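Local coordinates for multiheme cytochrome cf (Carboxydothermus ferrireducens DSM 11255, PDB 6QVM), which probably passes electrons through its eleven hemes c, from within the S-layer, to insoluble Fe(III) outside the cell, at residues Ser417-Thr420 and Ile421-Ser425; His435-Asp438 and Tyr439-Leu443; Cys552-Asn556 and Gly557-Phe561. All coordinates share one frame; numbering follows the deposited sequence.

Interaction 1 of 3, residues Ser417-Thr420 and Ile421-Ser425; sequences SLQT and IQKNS. With HEC (heme c), chain K.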
# COMPACT_ATOMS: atom_id res chain seq x y z
N SER A 417 -2.51 10.51 19.67
CA SER A 417 -3.90 10.95 19.56
C SER A 417 -4.85 10.01 20.27
O SER A 417 -5.88 10.44 20.78
CB SER A 417 -4.31 11.07 18.09
OG SER A 417 -4.68 9.81 17.54
N LEU A 418 -4.54 8.71 20.29
CA LEU A 418 -5.48 7.74 20.85
C LEU A 418 -5.36 7.65 22.37
O LEU A 418 -6.37 7.66 23.08
CB LEU A 418 -5.25 6.37 20.22
CG LEU A 418 -5.85 5.20 20.97
CD1 LEU A 418 -7.25 4.85 20.47
CD2 LEU A 418 -4.92 3.99 20.90
N GLN A 419 -4.14 7.53 22.88
CA GLN A 419 -3.97 7.40 24.33
C GLN A 419 -4.35 8.68 25.07
O GLN A 419 -4.55 8.65 26.29
CB GLN A 419 -2.54 6.98 24.66
CG GLN A 419 -1.53 8.12 24.73
CD GLN A 419 -0.11 7.62 24.63
OE1 GLN A 419 0.18 6.71 23.85
NE2 GLN A 419 0.79 8.20 25.42
N THR A 420 -4.47 9.80 24.35
CA THR A 420 -5.10 10.98 24.93
C THR A 420 -6.54 10.68 25.32
O THR A 420 -7.00 11.07 26.40
CB THR A 420 -5.04 12.15 23.94
OG1 THR A 420 -3.69 12.64 23.86
CG2 THR A 420 -5.98 13.27 24.36
N ILE A 421 -7.26 9.96 24.46
CA ILE A 421 -8.64 9.60 24.77
C ILE A 421 -8.69 8.49 25.81
O ILE A 421 -9.61 8.43 26.63
CB ILE A 421 -9.38 9.19 23.48
CG1 ILE A 421 -9.17 10.25 22.39
CG2 ILE A 421 -10.86 9.02 23.75
CD1 ILE A 421 -9.79 11.59 22.70
N GLN A 422 -7.70 7.59 25.80
CA GLN A 422 -7.67 6.52 26.79
C GLN A 422 -7.41 7.06 28.19
O GLN A 422 -7.97 6.54 29.17
CB GLN A 422 -6.61 5.48 26.40
CG GLN A 422 -6.99 4.61 25.22
CD GLN A 422 -5.83 3.76 24.72
OE1 GLN A 422 -4.67 4.07 24.98
NE2 GLN A 422 -6.15 2.70 24.00
N LYS A 423 -6.59 8.10 28.31
CA LYS A 423 -6.23 8.66 29.60
C LYS A 423 -7.22 9.70 30.10
O LYS A 423 -7.01 10.27 31.18
CB LYS A 423 -4.84 9.31 29.53
CG LYS A 423 -3.68 8.34 29.35
CD LYS A 423 -2.43 9.10 28.91
CE LYS A 423 -1.18 8.25 29.03
NZ LYS A 423 -0.80 8.03 30.45
N ASN A 424 -8.29 9.97 29.36
CA ASN A 424 -9.19 11.08 29.67
C ASN A 424 -10.40 10.60 30.46
O ASN A 424 -10.92 9.50 30.21
CB ASN A 424 -9.64 11.79 28.40
CG ASN A 424 -9.36 13.29 28.44
OD1 ASN A 424 -10.25 14.10 28.18
ND2 ASN A 424 -8.13 13.65 28.77
N SER A 425 -10.85 11.43 31.40
CA SER A 425 -11.95 11.05 32.28
C SER A 425 -13.26 10.88 31.51
O SER A 425 -13.95 9.87 31.65
CB SER A 425 -12.10 12.08 33.40
OG SER A 425 -10.86 12.33 34.04
FE HEC K . -10.25 15.93 20.64
CHA HEC K . -7.40 17.81 21.27
CHB HEC K . -10.34 15.02 23.97
CHC HEC K . -13.40 14.54 20.21
CHD HEC K . -10.19 16.79 17.33
NA HEC K . -9.10 16.35 22.30
C1A HEC K . -7.95 17.13 22.34
C2A HEC K . -7.42 17.10 23.69
C3A HEC K . -8.24 16.33 24.43
C4A HEC K . -9.30 15.84 23.57
CMA HEC K . -8.09 16.00 25.93
CAA HEC K . -6.14 17.85 24.15
CBA HEC K . -6.54 19.01 25.05
CGA HEC K . -5.56 20.15 24.99
O1A HEC K . -6.00 21.31 25.18
O2A HEC K . -4.34 19.91 24.76
NB HEC K . -11.62 14.97 21.85
C1B HEC K . -11.45 14.70 23.20
C2B HEC K . -12.64 14.01 23.67
C3B HEC K . -13.48 13.88 22.63
C4B HEC K . -12.85 14.49 21.47
CMB HEC K . -12.86 13.51 25.12
CAB HEC K . -14.87 13.20 22.63
CBB HEC K . -15.85 13.99 23.53
NC HEC K . -11.54 15.70 19.07
C1C HEC K . -12.79 15.10 19.10
C2C HEC K . -13.35 15.11 17.76
C3C HEC K . -12.49 15.80 16.97
C4C HEC K . -11.32 16.13 17.77
CMC HEC K . -14.76 14.58 17.43
CAC HEC K . -12.61 16.09 15.45
CBC HEC K . -13.89 16.88 15.09
ND HEC K . -8.98 17.10 19.49
C1D HEC K . -9.19 17.33 18.13
C2D HEC K . -8.18 18.25 17.66
C3D HEC K . -7.30 18.57 18.89
C4D HEC K . -7.88 17.81 19.97
CMD HEC K . -8.03 18.78 16.22
CAD HEC K . -6.06 19.51 18.97
CBD HEC K . -6.50 20.95 18.73
CGD HEC K . -5.59 21.94 19.42
O1D HEC K . -4.36 21.66 19.56
O2D HEC K . -6.09 23.03 19.80
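Leu418 and Gln422 meet one turn apart on a short helix, joined by a backbone bond in which Gln422 N donates to Leu418 O over 3.0 Å. Lys423 N reaches Gln419 O at 2.9 Å; the helix ends here, Lys423 already being in the loop. Leu418 O also accepts a weak, bent bond from Ile421 N (125°).

Side-chain packing divides between two sides. Away from the heme, the flat amide of Gln422 crosses the buried Leu418 obliquely, its NE2 3.6 Å from Leu418 CD2, while its OE1 turns back to Gln419 CB. Leu418 can offer that branch because CG stands anti to the backbone N (chi1 163°). Gln419 and Lys423 run side by side in the same direction, and the methylenes of the lysine pass over Gln419 O, with Lys423 CG at 3.2 Å from that oxygen.

The other side faces heme c of chain K. Ile421 CD1 lies over the face of the macrocycle, on the side of His435, 3.6 Å from the heme atom C1B. At the edge of the same heme, Thr420 CG2 and the Asn424 amide both approach the methyl CMA, Asn424 OD1 at 3.7 Å from it. Among polar ends, Thr420 OG1 is hydrogen-bonded to Ile416 O and to a propionate of another heme, so one residue touches two cofactors.

Helix 417-422 therefore presents a heme-lining side, made by Thr420 and Ile421 and extended by Asn424 just beyond its end, and a solvent side made by Gln419, Gln422 and, past its last turn, Lys423. Ile421 also packs on Cys431 and Leu464 in the loops around it, and the next helix along the chain is 437-449.

Interaction 2 of 3, residues His435-Asp438 and Tyr439-Leu443; sequences HSQD and YRTAL. With HEC (heme c), chain K.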
# COMPACT_ATOMS: atom_id res chain seq x y z
N HIS A 435 -9.34 10.78 16.40
CA HIS A 435 -8.25 10.36 17.27
C HIS A 435 -7.73 8.95 17.02
O HIS A 435 -6.69 8.58 17.58
CB HIS A 435 -8.67 10.47 18.75
CG HIS A 435 -8.76 11.88 19.26
ND1 HIS A 435 -7.76 12.47 20.00
CD2 HIS A 435 -9.74 12.81 19.14
CE1 HIS A 435 -8.12 13.70 20.32
NE2 HIS A 435 -9.32 13.93 19.82
N SER A 436 -8.41 8.13 16.21
CA SER A 436 -8.01 6.74 16.08
C SER A 436 -8.10 6.28 14.64
O SER A 436 -9.14 6.42 14.00
CB SER A 436 -8.87 5.84 16.97
OG SER A 436 -8.68 4.48 16.62
N GLN A 437 -7.00 5.71 14.13
CA GLN A 437 -6.98 5.22 12.75
C GLN A 437 -7.85 3.98 12.59
O GLN A 437 -8.64 3.89 11.65
CB GLN A 437 -5.55 4.95 12.30
CG GLN A 437 -5.45 4.08 11.06
CD GLN A 437 -6.05 4.74 9.83
OE1 GLN A 437 -6.23 5.96 9.79
NE2 GLN A 437 -6.37 3.94 8.82
N ASP A 438 -7.71 3.00 13.50
CA ASP A 438 -8.49 1.78 13.34
C ASP A 438 -9.97 1.99 13.65
O ASP A 438 -10.79 1.18 13.22
CB ASP A 438 -7.91 0.65 14.21
CG ASP A 438 -7.61 1.09 15.62
OD1 ASP A 438 -7.49 2.30 15.87
OD2 ASP A 438 -7.48 0.21 16.50
N TYR A 439 -10.33 3.07 14.36
CA TYR A 439 -11.74 3.42 14.46
C TYR A 439 -12.27 3.94 13.14
O TYR A 439 -13.35 3.54 12.69
CB TYR A 439 -11.97 4.45 15.56
CG TYR A 439 -13.39 5.00 15.56
CD1 TYR A 439 -13.72 6.16 14.87
CD2 TYR A 439 -14.41 4.35 16.25
CE1 TYR A 439 -15.01 6.65 14.86
CE2 TYR A 439 -15.70 4.83 16.25
CZ TYR A 439 -16.00 5.99 15.56
OH TYR A 439 -17.29 6.47 15.57
N ARG A 440 -11.53 4.86 12.51
CA ARG A 440 -12.01 5.51 11.30
C ARG A 440 -12.27 4.51 10.18
O ARG A 440 -13.23 4.66 9.42
CB ARG A 440 -11.02 6.59 10.86
CG ARG A 440 -10.95 7.78 11.79
CD ARG A 440 -9.73 8.64 11.52
NE ARG A 440 -9.68 9.11 10.14
CZ ARG A 440 -10.22 10.25 9.71
NH1 ARG A 440 -10.13 10.59 8.43
NH2 ARG A 440 -10.84 11.05 10.56
N THR A 441 -11.42 3.49 10.08
CA THR A 441 -11.64 2.46 9.06
C THR A 441 -12.73 1.49 9.48
O THR A 441 -13.54 1.06 8.65
CB THR A 441 -10.34 1.71 8.77
OG1 THR A 441 -9.85 1.11 9.98
CG2 THR A 441 -9.29 2.66 8.21
N ALA A 442 -12.78 1.13 10.77
CA ALA A 442 -13.84 0.26 11.26
C ALA A 442 -15.21 0.91 11.04
O ALA A 442 -16.14 0.27 10.54
CB ALA A 442 -13.63 -0.06 12.74
N LEU A 443 -15.33 2.19 11.41
CA LEU A 443 -16.58 2.92 11.19
C LEU A 443 -16.95 2.94 9.71
O LEU A 443 -18.09 2.64 9.34
CB LEU A 443 -16.45 4.34 11.73
CG LEU A 443 -17.51 5.35 11.31
CD1 LEU A 443 -18.91 4.88 11.66
CD2 LEU A 443 -17.23 6.71 11.93
FE HEC K . -10.25 15.93 20.64
CHA HEC K . -7.40 17.81 21.27
CHB HEC K . -10.34 15.02 23.97
CHC HEC K . -13.40 14.54 20.21
CHD HEC K . -10.19 16.79 17.33
NA HEC K . -9.10 16.35 22.30
C1A HEC K . -7.95 17.13 22.34
C2A HEC K . -7.42 17.10 23.69
C3A HEC K . -8.24 16.33 24.43
C4A HEC K . -9.30 15.84 23.57
CMA HEC K . -8.09 16.00 25.93
CAA HEC K . -6.14 17.85 24.15
CBA HEC K . -6.54 19.01 25.05
CGA HEC K . -5.56 20.15 24.99
O1A HEC K . -6.00 21.31 25.18
O2A HEC K . -4.34 19.91 24.76
NB HEC K . -11.62 14.97 21.85
C1B HEC K . -11.45 14.70 23.20
C2B HEC K . -12.64 14.01 23.67
C3B HEC K . -13.48 13.88 22.63
C4B HEC K . -12.85 14.49 21.47
CMB HEC K . -12.86 13.51 25.12
CAB HEC K . -14.87 13.20 22.63
CBB HEC K . -15.85 13.99 23.53
NC HEC K . -11.54 15.70 19.07
C1C HEC K . -12.79 15.10 19.10
C2C HEC K . -13.35 15.11 17.76
C3C HEC K . -12.49 15.80 16.97
C4C HEC K . -11.32 16.13 17.77
CMC HEC K . -14.76 14.58 17.43
CAC HEC K . -12.61 16.09 15.45
CBC HEC K . -13.89 16.88 15.09
ND HEC K . -8.98 17.10 19.49
C1D HEC K . -9.19 17.33 18.13
C2D HEC K . -8.18 18.25 17.66
C3D HEC K . -7.30 18.57 18.89
C4D HEC K . -7.88 17.81 19.97
CMD HEC K . -8.03 18.78 16.22
CAD HEC K . -6.06 19.51 18.97
CBD HEC K . -6.50 20.95 18.73
CGD HEC K . -5.59 21.94 19.42
O1D HEC K . -4.36 21.66 19.56
O2D HEC K . -6.09 23.03 19.80
O HOH W 1 -10.48 -1.19 11.52
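Ser436 occupies the N-cap of helix 437-449, and its OG accepts from Tyr439 N at 3.1 Å with an N-H...O angle of 152°. The hydroxyl reaches that amide because OG lies anti to the serine's own backbone N (chi1 167°), which also places it 3.5 Å from Tyr439 CB. Replacing Ser436 with an alanine would probably leave Tyr439 N without its capping acceptor and Leu469 O without the hydroxyl bonded to it.

Main-chain bonds carry the first turn onward: Arg440 N to Ser436 O, Thr441 N to Gln437 O and Ala442 N to Asp438 O, each 3.2 Å. A water also donates to Asp438 O while bonding Thr441 OG1. Beside them, the Gln437 side chain crosses that of Thr441 at about a right angle, its NE2 3.2 Å from Thr441 CG2. Arg440 lays its CG and CD along Ser436 O.

One residue before the cap, His435 NE2 binds the iron of heme c in chain K at 2.4 Å, which ties the start of this helix to the cofactor.

Outer residues fix the polar ends. Asp438 takes the backbone N-H groups of Lys468 and Leu469, Gln437 OE1 bonds Thr475, and Arg440 bonds Glu433 O and forms a salt bridge with Glu499. Helix 437-449 thus starts between the 467-470 loop, where Phe467 meets the Tyr439 ring edge-to-face, and helix 473-476, touched by Gln437 and Arg440, while Ser436 leans on Leu418 of helix 417-422.

Interaction 3 of 3, residues Cys552-Asn556 and Gly557-Phe561; sequences CHMPN and GYHYF. With HEC (heme c), chain N.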
# COMPACT_ATOMS: atom_id res chain seq x y z
N CYS A 552 3.01 26.53 6.74
CA CYS A 552 3.63 26.88 8.01
C CYS A 552 3.92 25.65 8.87
O CYS A 552 4.94 25.60 9.57
CB CYS A 552 2.75 27.86 8.79
SG CYS A 552 2.49 29.46 7.99
N HIS A 553 3.03 24.66 8.85
CA HIS A 553 3.18 23.51 9.73
C HIS A 553 4.02 22.39 9.14
O HIS A 553 4.51 21.55 9.89
CB HIS A 553 1.80 22.95 10.11
CG HIS A 553 1.03 23.82 11.04
ND1 HIS A 553 1.21 23.80 12.41
CD2 HIS A 553 0.04 24.73 10.81
CE1 HIS A 553 0.38 24.66 12.98
NE2 HIS A 553 -0.33 25.24 12.03
N MET A 554 4.19 22.35 7.82
CA MET A 554 4.96 21.28 7.18
C MET A 554 5.92 21.84 6.14
O MET A 554 5.84 21.49 4.96
CB MET A 554 4.02 20.24 6.56
CG MET A 554 3.00 19.64 7.51
SD MET A 554 2.14 18.24 6.75
CE MET A 554 3.44 17.02 6.73
N PRO A 555 6.86 22.71 6.54
CA PRO A 555 7.83 23.22 5.56
C PRO A 555 8.75 22.10 5.10
O PRO A 555 9.19 21.27 5.90
CB PRO A 555 8.60 24.29 6.35
CG PRO A 555 7.72 24.61 7.52
CD PRO A 555 7.07 23.30 7.87
N ASN A 556 9.00 22.07 3.80
CA ASN A 556 9.87 21.07 3.18
C ASN A 556 9.39 19.64 3.46
O ASN A 556 10.19 18.70 3.49
CB ASN A 556 11.32 21.25 3.62
CG ASN A 556 11.88 22.60 3.23
OD1 ASN A 556 11.75 23.02 2.08
ND2 ASN A 556 12.49 23.29 4.18
N GLY A 557 8.09 19.46 3.70
CA GLY A 557 7.55 18.15 3.97
C GLY A 557 7.77 17.63 5.38
O GLY A 557 7.45 16.47 5.65
N TYR A 558 8.29 18.46 6.28
CA TYR A 558 8.52 18.00 7.65
C TYR A 558 7.20 17.72 8.35
O TYR A 558 6.24 18.48 8.24
CB TYR A 558 9.32 19.04 8.43
CG TYR A 558 10.81 18.92 8.25
CD1 TYR A 558 11.49 17.80 8.70
CD2 TYR A 558 11.54 19.93 7.65
CE1 TYR A 558 12.86 17.69 8.55
CE2 TYR A 558 12.91 19.82 7.47
CZ TYR A 558 13.56 18.70 7.93
OH TYR A 558 14.93 18.59 7.78
N HIS A 559 7.16 16.60 9.09
CA HIS A 559 5.98 16.19 9.84
C HIS A 559 6.09 16.51 11.33
O HIS A 559 5.46 15.84 12.15
CB HIS A 559 5.73 14.69 9.66
CG HIS A 559 5.26 14.31 8.29
ND1 HIS A 559 5.96 14.64 7.14
CD2 HIS A 559 4.16 13.63 7.88
CE1 HIS A 559 5.30 14.18 6.09
NE2 HIS A 559 4.21 13.57 6.51
N TYR A 560 6.90 17.51 11.70
CA TYR A 560 6.95 17.91 13.10
C TYR A 560 5.73 18.74 13.48
O TYR A 560 5.33 18.73 14.65
CB TYR A 560 8.22 18.70 13.39
CG TYR A 560 9.49 17.87 13.34
CD1 TYR A 560 9.85 17.08 14.42
CD2 TYR A 560 10.31 17.87 12.22
CE1 TYR A 560 11.00 16.31 14.39
CE2 TYR A 560 11.46 17.10 12.18
CZ TYR A 560 11.81 16.33 13.27
OH TYR A 560 12.95 15.57 13.25
N PHE A 561 5.14 19.46 12.52
CA PHE A 561 3.94 20.27 12.71
C PHE A 561 4.16 21.45 13.66
O PHE A 561 3.27 22.28 13.83
CB PHE A 561 2.77 19.41 13.19
CG PHE A 561 2.31 18.40 12.18
CD1 PHE A 561 1.42 18.76 11.19
CD2 PHE A 561 2.75 17.09 12.23
CE1 PHE A 561 0.99 17.84 10.25
CE2 PHE A 561 2.32 16.16 11.30
CZ PHE A 561 1.44 16.54 10.31
FE HEC N . -1.56 26.71 12.39
CHA HEC N . -0.90 26.69 15.73
CHB HEC N . -3.73 24.00 12.85
CHC HEC N . -2.57 26.94 9.16
CHD HEC N . 0.88 29.10 11.82
NA HEC N . -2.19 25.56 13.97
C1A HEC N . -1.77 25.73 15.27
C2A HEC N . -2.42 24.72 16.08
C3A HEC N . -3.19 23.98 15.29
C4A HEC N . -3.07 24.49 13.95
CMA HEC N . -4.05 22.78 15.74
CAA HEC N . -2.24 24.54 17.60
CBA HEC N . -0.92 23.82 17.77
CGA HEC N . -0.42 24.01 19.17
O1A HEC N . 0.75 24.43 19.33
O2A HEC N . -1.20 23.75 20.12
NB HEC N . -2.89 25.64 11.22
C1B HEC N . -3.75 24.64 11.63
C2B HEC N . -4.67 24.36 10.55
C3B HEC N . -4.35 25.17 9.52
C4B HEC N . -3.22 25.99 9.93
CMB HEC N . -5.78 23.28 10.61
CAB HEC N . -5.04 25.25 8.13
CBB HEC N . -6.51 25.69 8.27
NC HEC N . -0.93 27.79 10.80
C1C HEC N . -1.51 27.73 9.55
C2C HEC N . -0.82 28.67 8.68
C3C HEC N . 0.12 29.31 9.42
C4C HEC N . 0.08 28.75 10.76
CMC HEC N . -1.20 28.95 7.21
CAC HEC N . 1.11 30.40 8.94
CBC HEC N . 0.37 31.68 8.50
ND HEC N . -0.21 27.74 13.59
C1D HEC N . 0.71 28.69 13.13
C2D HEC N . 1.44 29.19 14.26
C3D HEC N . 0.90 28.45 15.49
C4D HEC N . -0.13 27.57 14.98
CMD HEC N . 2.56 30.26 14.24
CAD HEC N . 1.37 28.63 16.95
CBD HEC N . 1.94 27.30 17.44
CGD HEC N . 3.31 27.50 18.03
O1D HEC N . 4.24 26.73 17.66
O2D HEC N . 3.49 28.43 18.87
O HOH W 2 6.86 20.34 10.43
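Met554 turns its thioether between two rings, His559 and Phe561. Its methyl CE sits over the centre of the His559 imidazole, 3.4 Å from the centroid and 5° off the normal, a CH-pi contact. A bend at the CG-SD bond (chi3 71°) directs that methyl, while SD approaches Phe561 CE1 at 3.7 Å in an oblique Met-aromatic contact, the two side chains lying side by side.

The His553 ring is gripped from both ends: NE2 binds the iron of heme c in chain N, and ND1 donates almost straight (174°) to Phe561 O at 2.9 Å, the acceptor lying in the ring plane. This should fix the ring's rotation and probably increases its electron donation to the iron. His659 completes that heme, and His559 with His477 ligates another. Neighbouring Cys552 SG is bonded covalently to heme CAC, as in a CXXCH motif.

Two turn bonds fold the chain back: Gly557 N to Met554 O, and Tyr558 N to Pro555 O at 3.0 Å. A water donates to His553 O and accepts from Phe561 N.

The loop follows helix 549-553 and packs on strand 589-593 through Pro555, Tyr558 and Tyr560.

Interactions 1 and 2 share heme c of chain K and touch directly: Ile421 CD1 packs on His435 ND1 at 3.5 Å, so one supplies apolar cover and the other the iron ligand. They occupy successive helices, 417-422 and 437-449, and both are partly buried, interaction 1 having the more exposed residues. Interaction 3 is buried, belongs to a loop beside strand 589-593, and serves other hemes; its nearest atoms are about 11 Å from interaction 1 and about 13 Å from interaction 2. Chemistry follows place: helical main-chain bonds run through the first two, with a serine cap in interaction 2 alone, whereas sulfur, ring and imidazole contacts dominate the third.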